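Local coordinates for protein beta-mannosidase (PDB 4CVU) that hydrolyses, as a fungal beta-mannosidase of glycoside hydrolase family 2, terminal beta-linked mannose residues, probably from the non-reducing ends of mannan-derived oligosaccharides, at residues A[597-602]-A[677-682]; A[653-658]-A[851-856]; A[857-862]-A[935-940]; A[883-888]-A[903-908]. All coordinates share one frame; numbering follows the deposited sequence.

How the contacts relate
The four contacts run from the central catalytic domain into the C-terminal Ig-fold domain. The centre of contact 1 lies closest to the centre of the chain, about 19 Å away, and its helical segment 677-682 touches all the others. Asp-681 ties contact 1 to contacts 2 and 4: its OD2 lies 2.5 Å from the OH of Tyr-656 and 2.5 Å from the OH of Tyr-886, both probable hydrogen bonds. Leu-677 meets Leu-936 and Leu-939 of contact 3. Contact 4 is nested in the loop closed by contact 3, and Leu-936 N reaches Leu-885 O at 2.9 Å. The sugar at contact 2 belongs to a glycan attached to the protein, not to a binding pocket.

Contact 1: A[597-602]-A[677-682]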
loop_
_atom_site.group_PDB
_atom_site.type_symbol
_atom_site.label_atom_id
_atom_site.label_comp_id
_atom_site.label_asym_id
_atom_site.label_seq_id
_atom_site.Cartn_x
_atom_site.Cartn_y
_atom_site.Cartn_z
ATOM N N PHE A 597 -2.039 27.932 5.848
ATOM C CA PHE A 597 -2.565 27.024 6.873
ATOM C C PHE A 597 -2.450 25.641 6.190
ATOM O O PHE A 597 -2.645 25.607 4.991
ATOM C CB PHE A 597 -4.017 27.319 7.104
ATOM C CG PHE A 597 -4.542 26.872 8.443
ATOM C CD1 PHE A 597 -5.052 25.635 8.631
ATOM C CD2 PHE A 597 -4.501 27.756 9.537
ATOM C CE1 PHE A 597 -5.524 25.226 9.863
ATOM C CE2 PHE A 597 -4.978 27.382 10.745
ATOM C CZ PHE A 597 -5.496 26.129 10.940
ATOM N N ILE A 598 -2.135 24.528 6.878
ATOM C CA ILE A 598 -2.031 23.182 6.212
ATOM C C ILE A 598 -3.339 22.483 5.921
ATOM O O ILE A 598 -4.359 22.798 6.583
ATOM C CB ILE A 598 -1.105 22.238 6.984
ATOM C CG1 ILE A 598 -1.731 21.868 8.336
ATOM C CG2 ILE A 598 0.263 22.873 7.189
ATOM C CD1 ILE A 598 -1.104 20.672 9.030
ATOM N N SER A 599 -3.408 21.491 5.002
ATOM C CA SER A 599 -4.635 20.787 4.917
ATOM C C SER A 599 -4.210 19.371 4.418
ATOM O O SER A 599 -3.108 19.230 3.891
ATOM C CB SER A 599 -5.530 21.472 3.880
ATOM O OG SER A 599 -5.014 21.322 2.519
ATOM N N MET A 600 -5.080 18.395 4.644
ATOM C CA MET A 600 -4.834 17.014 4.218
ATOM C C MET A 600 -4.849 16.936 2.736
ATOM O O MET A 600 -5.588 17.660 2.083
ATOM C CB MET A 600 -5.974 16.124 4.706
ATOM C CG MET A 600 -6.044 15.683 6.127
ATOM S SD MET A 600 -4.595 14.863 6.660
ATOM C CE MET A 600 -5.046 14.142 8.204
ATOM N N PRO A 601 -4.112 15.963 2.146
ATOM C CA PRO A 601 -4.366 15.766 0.749
ATOM C C PRO A 601 -5.572 14.834 0.519
ATOM O O PRO A 601 -6.082 14.186 1.459
ATOM C CB PRO A 601 -3.090 15.033 0.286
ATOM C CG PRO A 601 -2.647 14.248 1.461
ATOM C CD PRO A 601 -2.955 15.182 2.627
ATOM N N SER A 602 -5.966 14.681 -0.749
ATOM C CA SER A 602 -7.046 13.768 -1.107
ATOM C C SER A 602 -6.744 12.353 -0.616
ATOM O O SER A 602 -5.587 11.983 -0.445
ATOM C CB SER A 602 -7.197 13.746 -2.642
ATOM O OG SER A 602 -6.035 13.159 -3.193
ATOM N N LEU A 677 -11.501 22.804 2.640
ATOM C CA LEU A 677 -12.464 23.864 2.485
ATOM C C LEU A 677 -12.049 25.036 3.345
ATOM O O LEU A 677 -12.228 26.206 2.944
ATOM C CB LEU A 677 -13.863 23.414 2.899
ATOM C CG LEU A 677 -14.571 22.353 2.035
ATOM C CD1 LEU A 677 -15.925 22.075 2.642
ATOM C CD2 LEU A 677 -14.718 22.795 0.578
ATOM N N PHE A 678 -11.552 24.715 4.539
ATOM C CA PHE A 678 -11.157 25.780 5.490
ATOM C C PHE A 678 -9.939 26.523 4.909
ATOM O O PHE A 678 -9.953 27.724 4.822
ATOM C CB PHE A 678 -10.816 25.216 6.870
ATOM C CG PHE A 678 -10.172 26.225 7.744
ATOM C CD1 PHE A 678 -10.939 27.110 8.472
ATOM C CD2 PHE A 678 -8.812 26.338 7.783
ATOM C CE1 PHE A 678 -10.351 28.094 9.241
ATOM C CE2 PHE A 678 -8.212 27.325 8.525
ATOM C CZ PHE A 678 -8.985 28.202 9.270
ATOM N N GLN A 679 -8.942 25.776 4.410
ATOM C CA GLN A 679 -7.743 26.370 3.798
ATOM C C GLN A 679 -8.106 27.240 2.612
ATOM O O GLN A 679 -7.534 28.305 2.468
ATOM C CB GLN A 679 -6.760 25.277 3.317
ATOM C CG GLN A 679 -5.411 25.746 2.762
ATOM C CD GLN A 679 -4.761 24.619 1.924
ATOM O OE1 GLN A 679 -5.481 23.845 1.361
ATOM N NE2 GLN A 679 -3.456 24.596 1.792
ATOM N N ALA A 680 -8.965 26.751 1.700
ATOM C CA ALA A 680 -9.360 27.544 0.523
ATOM C C ALA A 680 -9.989 28.883 0.940
ATOM O O ALA A 680 -9.651 29.937 0.414
ATOM C CB ALA A 680 -10.336 26.792 -0.282
ATOM N N ASP A 681 -10.930 28.785 1.849
ATOM C CA ASP A 681 -11.714 29.949 2.253
ATOM C C ASP A 681 -10.817 30.957 2.972
ATOM O O ASP A 681 -10.997 32.167 2.822
ATOM C CB ASP A 681 -12.905 29.503 3.116
ATOM C CG ASP A 681 -14.133 29.070 2.278
ATOM O OD1 ASP A 681 -14.183 29.393 1.078
ATOM O OD2 ASP A 681 -15.057 28.392 2.824
ATOM N N MET A 682 -9.919 30.468 3.823
ATOM C CA MET A 682 -8.944 31.365 4.476
ATOM C C MET A 682 -8.003 32.052 3.471
ATOM O O MET A 682 -7.773 33.238 3.591
ATOM C CB MET A 682 -8.163 30.670 5.590
ATOM C CG MET A 682 -7.478 31.668 6.535
ATOM S SD MET A 682 -6.341 30.900 7.712
ATOM C CE MET A 682 -5.167 30.243 6.549
#
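Phe-678 drives the edge of its ring into the face of Phe-597, a T-shaped pair with centroids 4.8 Å apart and planes at 64°. CE2 of Phe-678 does the touching, 3.5 Å above the centre of the Phe-597 ring. One helical turn on, Met-682 brings its sulfur to the same ring obliquely, SD 5.0 Å from the centroid, a Met-aromatic contact. The polar half belongs to Gln-679. Its CG stands anti to the backbone N (chi1 -175°) and the chain runs on extended, carrying the amide to Ser-599. There OG donates to OE1 of Gln-679 at 2.8 Å, coming from above the carbonyl plane. Both groups have second partners: Lys-727 NZ bonds the serine hydroxyl, and Gln-679 NE2 bonds Ala-718 O. All five touching residues are buried. With Ala-651 of helix 638-655 against both phenyl rings, helix 664-692 meets the loop after strand 592-595 in what is probably the (beta/alpha)8-barrel catalytic domain of family 2.

Contact 2: A[653-658]-A[851-856]. With NAG (2-acetamido-2-deoxy-beta-D-glucopyranose), chain B.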
loop_
_atom_site.group_PDB
_atom_site.type_symbol
_atom_site.label_atom_id
_atom_site.label_comp_id
_atom_site.label_asym_id
_atom_site.label_seq_id
_atom_site.Cartn_x
_atom_site.Cartn_y
_atom_site.Cartn_z
ATOM N N GLU A 653 -13.863 22.056 12.996
ATOM C CA GLU A 653 -14.898 21.982 14.008
ATOM C C GLU A 653 -15.505 23.346 14.215
ATOM O O GLU A 653 -16.682 23.456 14.451
ATOM C CB GLU A 653 -14.381 21.441 15.341
ATOM C CG GLU A 653 -14.092 19.945 15.338
ATOM C CD GLU A 653 -13.356 19.479 16.579
ATOM O OE1 GLU A 653 -12.887 20.309 17.400
ATOM O OE2 GLU A 653 -13.279 18.259 16.739
ATOM N N ARG A 654 -14.698 24.381 14.069
ATOM C CA ARG A 654 -15.169 25.750 14.340
ATOM C C ARG A 654 -16.046 26.305 13.227
ATOM O O ARG A 654 -16.940 27.101 13.510
ATOM C CB ARG A 654 -14.005 26.683 14.572
ATOM C CG ARG A 654 -14.426 28.109 14.920
ATOM C CD ARG A 654 -13.212 29.001 15.159
ATOM N NE ARG A 654 -12.608 28.808 16.478
ATOM C CZ ARG A 654 -12.969 29.460 17.595
ATOM N NH1 ARG A 654 -13.949 30.349 17.596
ATOM N NH2 ARG A 654 -12.345 29.197 18.732
ATOM N N TYR A 655 -15.825 25.847 11.987
ATOM C CA TYR A 655 -16.417 26.490 10.818
ATOM C C TYR A 655 -17.225 25.613 9.870
ATOM O O TYR A 655 -18.160 26.123 9.230
ATOM C CB TYR A 655 -15.320 27.203 10.003
ATOM C CG TYR A 655 -14.687 28.355 10.736
ATOM C CD1 TYR A 655 -15.386 29.544 10.960
ATOM C CD2 TYR A 655 -13.397 28.266 11.198
ATOM C CE1 TYR A 655 -14.786 30.611 11.623
ATOM C CE2 TYR A 655 -12.806 29.310 11.867
ATOM C CZ TYR A 655 -13.499 30.473 12.087
ATOM O OH TYR A 655 -12.880 31.498 12.746
ATOM N N TYR A 656 -16.888 24.325 9.786
ATOM C CA TYR A 656 -17.451 23.436 8.758
ATOM C C TYR A 656 -18.152 22.193 9.300
ATOM O O TYR A 656 -17.817 21.699 10.362
ATOM C CB TYR A 656 -16.359 23.023 7.780
ATOM C CG TYR A 656 -15.826 24.204 7.038
ATOM C CD1 TYR A 656 -16.425 24.634 5.870
ATOM C CD2 TYR A 656 -14.786 24.954 7.567
ATOM C CE1 TYR A 656 -15.971 25.774 5.194
ATOM C CE2 TYR A 656 -14.321 26.087 6.928
ATOM C CZ TYR A 656 -14.920 26.502 5.755
ATOM O OH TYR A 656 -14.431 27.632 5.165
ATOM N N PRO A 657 -19.111 21.648 8.546
ATOM C CA PRO A 657 -19.768 20.478 9.119
ATOM C C PRO A 657 -18.704 19.429 9.413
ATOM O O PRO A 657 -17.733 19.362 8.693
ATOM C CB PRO A 657 -20.739 20.041 8.016
ATOM C CG PRO A 657 -20.929 21.268 7.165
ATOM C CD PRO A 657 -19.614 21.964 7.203
ATOM N N THR A 658 -18.896 18.645 10.474
ATOM C CA THR A 658 -17.907 17.676 10.941
ATOM C C THR A 658 -18.344 16.295 10.526
ATOM O O THR A 658 -19.317 15.765 11.071
ATOM C CB THR A 658 -17.808 17.676 12.475
ATOM O OG1 THR A 658 -19.116 17.511 12.987
ATOM C CG2 THR A 658 -17.221 19.007 12.988
ATOM N N PRO A 851 -24.083 34.647 5.215
ATOM C CA PRO A 851 -24.177 35.468 6.437
ATOM C C PRO A 851 -24.041 34.689 7.749
ATOM O O PRO A 851 -24.136 35.265 8.826
ATOM C CB PRO A 851 -25.563 36.079 6.338
ATOM C CG PRO A 851 -26.349 35.052 5.596
ATOM C CD PRO A 851 -25.410 34.421 4.614
ATOM N N VAL A 852 -23.795 33.390 7.645
ATOM C CA VAL A 852 -23.358 32.586 8.788
ATOM C C VAL A 852 -22.162 31.734 8.358
ATOM O O VAL A 852 -21.820 31.711 7.187
ATOM C CB VAL A 852 -24.492 31.671 9.304
ATOM C CG1 VAL A 852 -25.639 32.505 9.870
ATOM C CG2 VAL A 852 -24.977 30.745 8.195
ATOM N N TRP A 853 -21.549 31.027 9.306
ATOM C CA TRP A 853 -20.438 30.128 8.984
ATOM C C TRP A 853 -21.009 28.920 8.259
ATOM O O TRP A 853 -22.180 28.580 8.439
ATOM C CB TRP A 853 -19.657 29.710 10.231
ATOM C CG TRP A 853 -19.124 30.898 10.957
ATOM C CD1 TRP A 853 -19.472 31.314 12.197
ATOM C CD2 TRP A 853 -18.186 31.867 10.453
ATOM N NE1 TRP A 853 -18.790 32.473 12.515
ATOM C CE2 TRP A 853 -17.996 32.829 11.463
ATOM C CE3 TRP A 853 -17.468 31.993 9.259
ATOM C CZ2 TRP A 853 -17.137 33.928 11.307
ATOM C CZ3 TRP A 853 -16.611 33.087 9.099
ATOM C CH2 TRP A 853 -16.458 34.040 10.119
ATOM N N PRO A 854 -20.192 28.275 7.424
ATOM C CA PRO A 854 -20.728 27.131 6.694
ATOM C C PRO A 854 -21.412 26.106 7.589
ATOM O O PRO A 854 -22.451 25.563 7.198
ATOM C CB PRO A 854 -19.507 26.542 5.987
ATOM C CG PRO A 854 -18.564 27.676 5.852
ATOM C CD PRO A 854 -18.835 28.658 6.976
ATOM N N ASN A 855 -20.885 25.859 8.797
ATOM C CA ASN A 855 -21.515 24.888 9.708
ATOM C C ASN A 855 -22.863 25.274 10.268
ATOM O O ASN A 855 -23.499 24.466 10.918
ATOM C CB ASN A 855 -20.570 24.462 10.872
ATOM C CG ASN A 855 -20.135 25.625 11.755
ATOM O OD1 ASN A 855 -20.526 26.777 11.548
ATOM N ND2 ASN A 855 -19.249 25.331 12.696
ATOM N N GLN A 856 -23.290 26.508 10.049
ATOM C CA GLN A 856 -24.570 26.988 10.537
ATOM C C GLN A 856 -25.638 27.024 9.442
ATOM O O GLN A 856 -26.825 27.205 9.742
ATOM C CB GLN A 856 -24.368 28.381 11.109
ATOM C CG GLN A 856 -23.503 28.349 12.363
ATOM C CD GLN A 856 -23.166 29.729 12.902
ATOM O OE1 GLN A 856 -22.689 30.623 12.178
ATOM N NE2 GLN A 856 -23.362 29.891 14.200
HETATM C C1 NAG B . -8.125 16.846 20.243
HETATM C C2 NAG B . -7.473 17.798 21.242
HETATM C C3 NAG B . -8.457 18.353 22.240
HETATM C C4 NAG B . -9.652 18.939 21.519
HETATM C C5 NAG B . -10.242 17.891 20.594
HETATM C C6 NAG B . -11.406 18.477 19.796
HETATM C C7 NAG B . -5.163 17.525 22.026
HETATM C C8 NAG B . -4.203 16.639 22.762
HETATM N N2 NAG B . -6.429 17.089 21.943
HETATM O O3 NAG B . -7.817 19.378 22.942
HETATM O O4 NAG B . -10.617 19.361 22.460
HETATM O O5 NAG B . -9.266 17.444 19.667
HETATM O O6 NAG B . -11.778 17.539 18.815
HETATM O O7 NAG B . -4.764 18.597 21.564
HETATM O O HOH W 1 -18.639 22.271 12.929
#
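Tyr-655 and Trp-853 form an edge-to-face aromatic pair where the C-terminal end of helix 638-655 meets the 3-10 turn 854-856, in the linker between strands 841-849 and 864-869. This is the packed side. The tyrosine edge, CD1 and CE1, rests on the face of the indole, with CE1 of Tyr-655 3.7 Å above it and the planes at 74°. CG of Trp-853, anti to its carbonyl carbon (chi1 -58°), starts the side chain off alongside that of Tyr-655. An alanine in place of Trp-853 would probably open a gap beside Tyr-655 and leave that ring edge without the face it packs on. Tyr-656 lays CD1 and CE1 against CB and CG of Pro-854, while its hydroxyl bonds Asp-681. Where the helix stops, Tyr-655 O takes the N-H of Asn-855 at 2.8 Å.

The looser side is polar and wetter. Asn-855 ND2 makes a weak bond to Arg-654 O at 3.0 Å, with an angle of 137° at the hydrogen, and also donates to a water. That water in turn donates to the carbonyl oxygens of Glu-653 and Tyr-656, bridging the last helical turn and the residue after it. Farther out, the extended side chain of Glu-653 reaches an attached glycan, where its OE2 accepts a hydrogen bond of 2.7 Å from O6 of the NAG.

Contact 3: A[857-862]-A[935-940]; sequences AKVSDP and SLWDLT
This is an apolar contact of a loop backbone with a tryptophan ring, within the C-terminal Ig-fold domain: the loop entering strand 864-869 lies across Trp-937, in the turn after strand 932-934, whose residues 936-939 have helical phi/psi. Trp-937 carries most of it. Asp-861 N sits 3.5 Å above the indole plane, over its centre, and Ser-860 C lies over the same face nearer the rim. Asp-861 CA makes a CH-pi contact, 3.6 Å from the centroid of the five-membered ring and only 6° off its normal. Beyond it, CB of Asp-861 is 3.6 Å from NE1 of Trp-937, and the carboxylate plane is turned only 16° from that of the indole; that group forms a salt bridge with Lys-863.

Around the indole, Val-859 places CG2 4.2 Å from CE3 of Trp-937, and Pro-862 CD approaches CB of the tryptophan. The opposite face of the ring has the hydroxyl of Thr-940 offset toward its rim. That OG1 donates to Trp-937 O at 2.9 Å, and Thr-940 N donates to the same oxygen, so two bonds grip it. At the start of the turn, Ser-935 N is bonded to OD2 of Asp-938.

With no hydrogen bond across, the polar bonds named here lie within 935-940, and the attraction between the segments is probably mostly dispersion and CH-pi contact.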
loop_
_atom_site.group_PDB
_atom_site.type_symbol
_atom_site.label_atom_id
_atom_site.label_comp_id
_atom_site.label_asym_id
_atom_site.label_seq_id
_atom_site.Cartn_x
_atom_site.Cartn_y
_atom_site.Cartn_z
ATOM N N ALA A 857 -25.224 26.860 8.186
ATOM C CA ALA A 857 -26.137 26.953 7.056
ATOM C C ALA A 857 -27.069 25.760 7.004
ATOM O O ALA A 857 -26.621 24.610 6.970
ATOM C CB ALA A 857 -25.373 27.038 5.747
ATOM N N LYS A 858 -28.364 26.040 6.911
ATOM C CA LYS A 858 -29.372 24.985 6.848
ATOM C C LYS A 858 -29.529 24.378 5.425
ATOM O O LYS A 858 -30.591 24.471 4.814
ATOM C CB LYS A 858 -30.706 25.528 7.376
ATOM C CG LYS A 858 -31.549 24.492 8.098
ATOM C CD LYS A 858 -32.950 25.011 8.463
ATOM C CE LYS A 858 -33.986 24.757 7.381
ATOM N NZ LYS A 858 -33.892 25.719 6.244
ATOM N N VAL A 859 -28.472 23.749 4.914
ATOM C CA VAL A 859 -28.513 23.100 3.611
ATOM C C VAL A 859 -29.373 21.835 3.626
ATOM O O VAL A 859 -29.458 21.112 4.636
ATOM C CB VAL A 859 -27.105 22.732 3.066
ATOM C CG1 VAL A 859 -26.395 23.973 2.523
ATOM C CG2 VAL A 859 -26.240 22.065 4.127
ATOM N N SER A 860 -30.007 21.572 2.492
ATOM C CA SER A 860 -30.779 20.375 2.321
ATOM C C SER A 860 -30.205 19.659 1.111
ATOM O O SER A 860 -29.414 20.210 0.370
ATOM C CB SER A 860 -32.275 20.723 2.138
ATOM O OG SER A 860 -32.489 21.590 1.032
ATOM N N ASP A 861 -30.618 18.439 0.898
ATOM C CA ASP A 861 -30.129 17.699 -0.262
ATOM C C ASP A 861 -30.502 18.451 -1.556
ATOM O O ASP A 861 -31.679 18.515 -1.926
ATOM C CB ASP A 861 -30.730 16.289 -0.250
ATOM C CG ASP A 861 -30.132 15.403 -1.302
ATOM O OD1 ASP A 861 -29.423 15.910 -2.205
ATOM O OD2 ASP A 861 -30.400 14.198 -1.226
ATOM N N PRO A 862 -29.507 19.018 -2.255
ATOM C CA PRO A 862 -29.746 19.679 -3.535
ATOM C C PRO A 862 -30.043 18.721 -4.683
ATOM O O PRO A 862 -30.355 19.175 -5.774
ATOM C CB PRO A 862 -28.410 20.387 -3.809
ATOM C CG PRO A 862 -27.401 19.462 -3.188
ATOM C CD PRO A 862 -28.064 18.934 -1.946
ATOM N N SER A 935 -21.481 18.054 -2.549
ATOM C CA SER A 935 -21.562 19.423 -1.980
ATOM C C SER A 935 -21.389 19.422 -0.467
ATOM O O SER A 935 -21.258 18.406 0.194
ATOM C CB SER A 935 -22.901 20.068 -2.381
ATOM O OG SER A 935 -24.036 19.544 -1.655
ATOM N N LEU A 936 -21.483 20.596 0.129
ATOM C CA LEU A 936 -21.395 20.681 1.550
ATOM C C LEU A 936 -22.343 19.733 2.249
ATOM O O LEU A 936 -22.004 19.153 3.310
ATOM C CB LEU A 936 -21.753 22.125 1.942
ATOM C CG LEU A 936 -21.399 22.551 3.345
ATOM C CD1 LEU A 936 -19.897 22.722 3.558
ATOM C CD2 LEU A 936 -22.124 23.873 3.614
ATOM N N TRP A 937 -23.558 19.605 1.708
ATOM C CA TRP A 937 -24.573 18.713 2.277
ATOM C C TRP A 937 -24.026 17.329 2.546
ATOM O O TRP A 937 -24.353 16.692 3.541
ATOM C CB TRP A 937 -25.787 18.633 1.320
ATOM C CG TRP A 937 -26.713 17.490 1.581
ATOM C CD1 TRP A 937 -26.768 16.293 0.900
ATOM C CD2 TRP A 937 -27.687 17.413 2.614
ATOM N NE1 TRP A 937 -27.715 15.495 1.449
ATOM C CE2 TRP A 937 -28.298 16.147 2.507
ATOM C CE3 TRP A 937 -28.096 18.289 3.625
ATOM C CZ2 TRP A 937 -29.319 15.723 3.371
ATOM C CZ3 TRP A 937 -29.110 17.877 4.497
ATOM C CH2 TRP A 937 -29.718 16.595 4.360
ATOM N N ASP A 938 -23.164 16.854 1.660
ATOM C CA ASP A 938 -22.724 15.462 1.765
ATOM C C ASP A 938 -21.751 15.232 2.937
ATOM O O ASP A 938 -21.599 14.109 3.373
ATOM C CB ASP A 938 -22.080 15.019 0.462
ATOM C CG ASP A 938 -23.086 14.909 -0.640
ATOM O OD1 ASP A 938 -23.984 14.059 -0.527
ATOM O OD2 ASP A 938 -22.995 15.685 -1.603
ATOM N N LEU A 939 -21.149 16.297 3.476
ATOM C CA LEU A 939 -20.308 16.164 4.673
ATOM C C LEU A 939 -21.125 15.728 5.897
ATOM O O LEU A 939 -20.572 15.152 6.821
ATOM C CB LEU A 939 -19.590 17.472 5.002
ATOM C CG LEU A 939 -18.597 18.037 3.970
ATOM C CD1 LEU A 939 -17.932 19.273 4.528
ATOM C CD2 LEU A 939 -17.541 17.010 3.627
ATOM N N THR A 940 -22.432 15.968 5.859
ATOM C CA THR A 940 -23.308 15.901 7.024
ATOM C C THR A 940 -24.107 14.583 7.077
ATOM O O THR A 940 -24.748 14.314 8.074
ATOM C CB THR A 940 -24.272 17.129 7.038
ATOM O OG1 THR A 940 -25.452 16.875 6.252
ATOM C CG2 THR A 940 -23.583 18.415 6.467
#

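Contact 4: A[883-888]-A[903-908]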
loop_
_atom_site.group_PDB
_atom_site.type_symbol
_atom_site.label_atom_id
_atom_site.label_comp_id
_atom_site.label_asym_id
_atom_site.label_seq_id
_atom_site.Cartn_x
_atom_site.Cartn_y
_atom_site.Cartn_z
ATOM N N VAL A 883 -30.380 24.836 -3.399
ATOM C CA VAL A 883 -29.051 25.410 -3.565
ATOM C C VAL A 883 -27.988 24.445 -3.074
ATOM O O VAL A 883 -28.113 23.869 -1.993
ATOM C CB VAL A 883 -28.886 26.717 -2.771
ATOM C CG1 VAL A 883 -27.426 27.178 -2.759
ATOM C CG2 VAL A 883 -29.767 27.784 -3.360
ATOM N N SER A 884 -26.941 24.279 -3.874
ATOM C CA SER A 884 -25.798 23.490 -3.468
ATOM C C SER A 884 -24.626 24.390 -3.169
ATOM O O SER A 884 -24.256 25.190 -4.018
ATOM C CB SER A 884 -25.426 22.526 -4.593
ATOM O OG SER A 884 -24.093 22.143 -4.420
ATOM N N LEU A 885 -24.019 24.260 -1.987
ATOM C CA LEU A 885 -22.834 25.031 -1.628
ATOM C C LEU A 885 -21.579 24.181 -1.758
ATOM O O LEU A 885 -21.599 23.006 -1.417
ATOM C CB LEU A 885 -22.940 25.546 -0.176
ATOM C CG LEU A 885 -24.133 26.427 0.128
ATOM C CD1 LEU A 885 -24.109 26.905 1.591
ATOM C CD2 LEU A 885 -24.105 27.598 -0.832
ATOM N N TYR A 886 -20.491 24.785 -2.252
ATOM C CA TYR A 886 -19.187 24.164 -2.332
ATOM C C TYR A 886 -19.347 22.892 -3.169
ATOM O O TYR A 886 -18.928 21.852 -2.715
ATOM C CB TYR A 886 -18.605 23.755 -0.970
ATOM C CG TYR A 886 -18.335 24.942 -0.059
ATOM C CD1 TYR A 886 -17.170 25.647 -0.148
ATOM C CD2 TYR A 886 -19.264 25.331 0.859
ATOM C CE1 TYR A 886 -16.921 26.775 0.678
ATOM C CE2 TYR A 886 -19.032 26.451 1.696
ATOM C CZ TYR A 886 -17.843 27.138 1.597
ATOM O OH TYR A 886 -17.564 28.283 2.415
ATOM N N THR A 887 -20.011 23.011 -4.313
ATOM C CA THR A 887 -20.176 21.873 -5.259
ATOM C C THR A 887 -18.828 21.442 -5.722
ATOM O O THR A 887 -18.026 22.297 -6.095
ATOM C CB THR A 887 -21.020 22.347 -6.453
ATOM O OG1 THR A 887 -22.203 22.988 -5.960
ATOM C CG2 THR A 887 -21.430 21.197 -7.381
ATOM N N TRP A 888 -18.567 20.110 -5.804
ATOM C CA TRP A 888 -17.205 19.647 -5.894
ATOM C C TRP A 888 -17.177 18.408 -6.736
ATOM O O TRP A 888 -17.787 17.436 -6.344
ATOM C CB TRP A 888 -16.657 19.310 -4.485
ATOM C CG TRP A 888 -15.239 18.813 -4.500
ATOM C CD1 TRP A 888 -14.812 17.522 -4.277
ATOM C CD2 TRP A 888 -14.068 19.578 -4.817
ATOM N NE1 TRP A 888 -13.426 17.454 -4.396
ATOM C CE2 TRP A 888 -12.952 18.697 -4.742
ATOM C CE3 TRP A 888 -13.844 20.918 -5.118
ATOM C CZ2 TRP A 888 -11.668 19.116 -4.980
ATOM C CZ3 TRP A 888 -12.544 21.335 -5.363
ATOM C CH2 TRP A 888 -11.478 20.451 -5.299
ATOM N N ALA A 903 -15.708 23.860 -6.620
ATOM C CA ALA A 903 -16.081 24.513 -5.370
ATOM C C ALA A 903 -16.896 25.764 -5.626
ATOM O O ALA A 903 -16.487 26.856 -5.272
ATOM C CB ALA A 903 -14.845 24.837 -4.526
ATOM N N PHE A 904 -18.067 25.583 -6.247
ATOM C CA PHE A 904 -18.925 26.693 -6.623
ATOM C C PHE A 904 -20.362 26.545 -6.066
ATOM O O PHE A 904 -20.797 25.466 -5.636
ATOM C CB PHE A 904 -18.962 26.845 -8.153
ATOM C CG PHE A 904 -19.213 25.550 -8.907
ATOM C CD1 PHE A 904 -20.493 25.056 -9.067
ATOM C CD2 PHE A 904 -18.153 24.838 -9.461
ATOM C CE1 PHE A 904 -20.713 23.879 -9.761
ATOM C CE2 PHE A 904 -18.373 23.656 -10.157
ATOM C CZ PHE A 904 -19.668 23.174 -10.298
ATOM N N VAL A 905 -21.051 27.666 -5.979
ATOM C CA VAL A 905 -22.442 27.686 -5.619
ATOM C C VAL A 905 -23.288 27.440 -6.837
ATOM O O VAL A 905 -23.034 27.965 -7.877
ATOM C CB VAL A 905 -22.850 29.037 -4.954
ATOM C CG1 VAL A 905 -24.342 29.115 -4.734
ATOM C CG2 VAL A 905 -22.122 29.208 -3.634
ATOM N N LEU A 906 -24.316 26.632 -6.677
ATOM C CA LEU A 906 -25.189 26.300 -7.768
ATOM C C LEU A 906 -26.631 26.414 -7.301
ATOM O O LEU A 906 -26.955 25.888 -6.262
ATOM C CB LEU A 906 -24.908 24.878 -8.157
ATOM C CG LEU A 906 -25.223 24.409 -9.543
ATOM C CD1 LEU A 906 -24.483 25.177 -10.592
ATOM C CD2 LEU A 906 -24.911 22.935 -9.584
ATOM N N ARG A 907 -27.484 27.080 -8.081
ATOM C CA ARG A 907 -28.907 27.239 -7.744
ATOM C C ARG A 907 -29.715 26.375 -8.672
ATOM O O ARG A 907 -29.309 26.145 -9.750
ATOM C CB ARG A 907 -29.397 28.660 -7.933
ATOM C CG ARG A 907 -28.399 29.753 -7.702
ATOM C CD ARG A 907 -29.143 31.037 -7.487
ATOM N NE ARG A 907 -28.667 32.095 -8.340
ATOM C CZ ARG A 907 -29.446 33.008 -8.901
ATOM N NH1 ARG A 907 -30.766 32.998 -8.731
ATOM N NH2 ARG A 907 -28.890 33.912 -9.668
ATOM N N PRO A 908 -30.880 25.925 -8.241
ATOM C CA PRO A 908 -31.581 24.925 -9.008
ATOM C C PRO A 908 -32.075 25.479 -10.317
ATOM O O PRO A 908 -32.347 26.673 -10.413
ATOM C CB PRO A 908 -32.718 24.505 -8.093
ATOM C CG PRO A 908 -32.930 25.654 -7.186
ATOM C CD PRO A 908 -31.600 26.286 -7.011
#
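A beta bulge interrupts the antiparallel pairing of strands 884-890 and 904-906 in the Ig-fold domain. Ser-884 and Leu-906 form one hydrogen-bonded pair, with Ser-884 N to Leu-906 O at 2.9 Å and Leu-906 N to Ser-884 O at 3.0 Å. The register then slips by one, Leu-885 and Tyr-886 standing against the single residue Val-905, and Thr-887 pairs with Phe-904. Phe-904 O accepts twice, from Thr-887 N at 2.9 Å and from Thr-887 OG1 at 2.9 Å. The hydroxyl, anti to its carbonyl carbon (chi1 -50°), also receives Ser-884 OG at 2.6 Å. Thr-887 CB lies over the face of the Phe-904 ring, 4.1 Å from its centroid. An alanine at Thr-887 would probably leave Ser-884 OG without this acceptor and Phe-904 O with one donor fewer. Leu-885 lies side by side with Val-905, its CD2 3.8 Å from CG2 of the valine. At the other end, Ala-903 and Phe-904 both face Thr-887, a G1 beta bulge in an Ig-like beta sandwich.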